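Local coordinates for ferripyochelin binding protein (Salmonella enterica subsp. enterica serovar Typhimurium, PDB 3R3R) that binds zinc and, as a left-handed beta-helix protein of the gamma-class carbonic anhydrase family, may have a carbonic anhydrase-like activity, at residues V92-M97 and V109-I114. Residues are numbered along the deposited sequence; the frame is centred on the assembly and turned at random.
Sequences VGHKVM and VGMGSI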
loop_
_atom_site.group_PDB
_atom_site.type_symbol
_atom_site.label_atom_id
_atom_site.label_comp_id
_atom_site.label_asym_id
_atom_site.label_seq_id
_atom_site.Cartn_x
_atom_site.Cartn_y
_atom_site.Cartn_z
ATOM N N VAL A 92 -2.283 -1.621 4.829
ATOM C CA VAL A 92 -1.550 -2.671 4.130
ATOM C C VAL A 92 -0.751 -3.452 5.172
ATOM O O VAL A 92 0.200 -2.935 5.752
ATOM C CB VAL A 92 -0.656 -2.093 3.004
ATOM C CG1 VAL A 92 0.202 -3.192 2.365
ATOM C CG2 VAL A 92 -1.530 -1.371 1.964
ATOM N N GLY A 93 -1.167 -4.693 5.407
ATOM C CA GLY A 93 -0.609 -5.496 6.473
ATOM C C GLY A 93 0.848 -5.857 6.295
ATOM O O GLY A 93 1.447 -5.675 5.226
ATOM N N HIS A 94 1.413 -6.445 7.341
ATOM C CA HIS A 94 2.823 -6.809 7.305
ATOM C C HIS A 94 3.088 -7.757 6.146
ATOM O O HIS A 94 2.273 -8.641 5.855
ATOM C CB HIS A 94 3.223 -7.554 8.592
ATOM C CG HIS A 94 2.773 -6.906 9.873
ATOM N ND1 HIS A 94 3.435 -5.835 10.438
ATOM C CD2 HIS A 94 1.770 -7.224 10.736
ATOM C CE1 HIS A 94 2.833 -5.500 11.571
ATOM N NE2 HIS A 94 1.824 -6.332 11.775
ATOM N N LYS A 95 4.255 -7.631 5.526
ATOM C CA LYS A 95 4.714 -8.623 4.557
ATOM C C LYS A 95 3.748 -8.793 3.394
ATOM O O LYS A 95 3.648 -9.882 2.828
ATOM C CB LYS A 95 5.001 -9.975 5.221
ATOM C CG LYS A 95 6.261 -9.939 6.086
ATOM C CD LYS A 95 6.527 -11.286 6.778
ATOM C CE LYS A 95 6.968 -12.356 5.841
ATOM N NZ LYS A 95 8.280 -11.966 5.259
ATOM N N VAL A 96 3.069 -7.724 2.994
ATOM C CA VAL A 96 2.184 -7.781 1.839
ATOM C C VAL A 96 2.946 -7.462 0.555
ATOM O O VAL A 96 3.867 -6.631 0.551
ATOM C CB VAL A 96 0.973 -6.842 2.057
ATOM C CG1 VAL A 96 0.244 -6.561 0.752
ATOM C CG2 VAL A 96 0.039 -7.475 3.074
ATOM N N MET A 97 2.577 -8.154 -0.519
ATOM C CA MET A 97 3.100 -7.909 -1.855
ATOM C C MET A 97 2.018 -7.235 -2.684
ATOM O O MET A 97 0.973 -7.859 -2.943
ATOM C CB MET A 97 3.415 -9.273 -2.480
ATOM C CG MET A 97 3.961 -9.220 -3.898
ATOM S SD MET A 97 5.623 -8.546 -3.983
ATOM C CE MET A 97 5.371 -7.116 -5.034
ATOM N N VAL A 109 -5.700 -4.976 3.935
ATOM C CA VAL A 109 -5.075 -6.082 3.218
ATOM C C VAL A 109 -4.334 -6.942 4.245
ATOM O O VAL A 109 -3.321 -6.511 4.812
ATOM C CB VAL A 109 -4.097 -5.611 2.132
ATOM C CG1 VAL A 109 -3.579 -6.819 1.324
ATOM C CG2 VAL A 109 -4.767 -4.595 1.180
ATOM N N GLY A 110 -4.863 -8.129 4.518
ATOM C CA GLY A 110 -4.303 -8.954 5.578
ATOM C C GLY A 110 -2.847 -9.324 5.345
ATOM O O GLY A 110 -2.412 -9.538 4.207
ATOM N N MET A 111 -2.106 -9.425 6.438
ATOM C CA MET A 111 -0.681 -9.684 6.388
ATOM C C MET A 111 -0.359 -10.908 5.525
ATOM O O MET A 111 -1.094 -11.905 5.527
ATOM C CB MET A 111 -0.127 -9.854 7.820
ATOM C CG MET A 111 -0.624 -11.077 8.559
ATOM S SD MET A 111 -0.175 -10.992 10.324
ATOM C CE MET A 111 -1.618 -10.162 10.980
ATOM N N GLY A 112 0.738 -10.827 4.784
ATOM C CA GLY A 112 1.193 -11.943 3.983
ATOM C C GLY A 112 0.420 -12.161 2.687
ATOM O O GLY A 112 0.632 -13.159 2.013
ATOM N N SER A 113 -0.484 -11.254 2.335
ATOM C CA SER A 113 -1.241 -11.383 1.095
ATOM C C SER A 113 -0.478 -10.871 -0.120
ATOM O O SER A 113 0.518 -10.164 0.011
ATOM C CB SER A 113 -2.569 -10.626 1.197
ATOM O OG SER A 113 -3.421 -11.200 2.173
ATOM N N ILE A 114 -0.977 -11.251 -1.299
ATOM C CA ILE A 114 -0.423 -10.856 -2.588
ATOM C C ILE A 114 -1.574 -10.297 -3.423
ATOM O O ILE A 114 -2.615 -10.952 -3.542
ATOM C CB ILE A 114 0.190 -12.071 -3.331
ATOM C CG1 ILE A 114 1.303 -12.714 -2.491
ATOM C CG2 ILE A 114 0.659 -11.646 -4.735
ATOM C CD1 ILE A 114 1.762 -14.069 -3.012
HETATM O O HOH W 1 3.123 -11.363 0.633
#
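The turns Gly93 to Val96 and Gly110 to Ser113, both type II, stack in parallel at one corner of successive coils of the left-handed beta-helix, with parallel bridges pairing Val92 with Val109 and Met97 with Ile114 on the two walls that meet there. Three backbone hydrogen bonds link the two segments: Gly93 N to Val109 O, Gly112 N to His94 O, and Met97 N to Ser113 O, this last almost straight (N-H...O 173°). Val96 fills the inside of the corner. Its CG1, anti to the backbone N (chi1 164°), meets Val109 CG1 at 3.9 Å. Its CG2 lies 3.4 Å from Gly110 O. Outside, Met111 lays its CB 3.3 Å from His94 O and carries its sulfur to the edge of the His94 ring; the ring's ND1 is hydrogen-bonded to Asp65 of the preceding coil. On the next wall Met97 CB packs 4.0 Å from Ile114 CG1. The Met97 side chain is about 6 Å from the bound zinc, close to its ligands His70 and His99. Lys95 and Gly112 hold the equivalent left-handed third positions of their turns; glycine suits the positive phi (77°), and Gly112 CA also approaches Lys95 O. Gly110 O accepts from both Ser113 N and Ser113 OG on the same face of its plane, OG at 2.8 Å. A water bridges the coils, donating to Ser113 O and, at 2.7 Å, to Lys95 O.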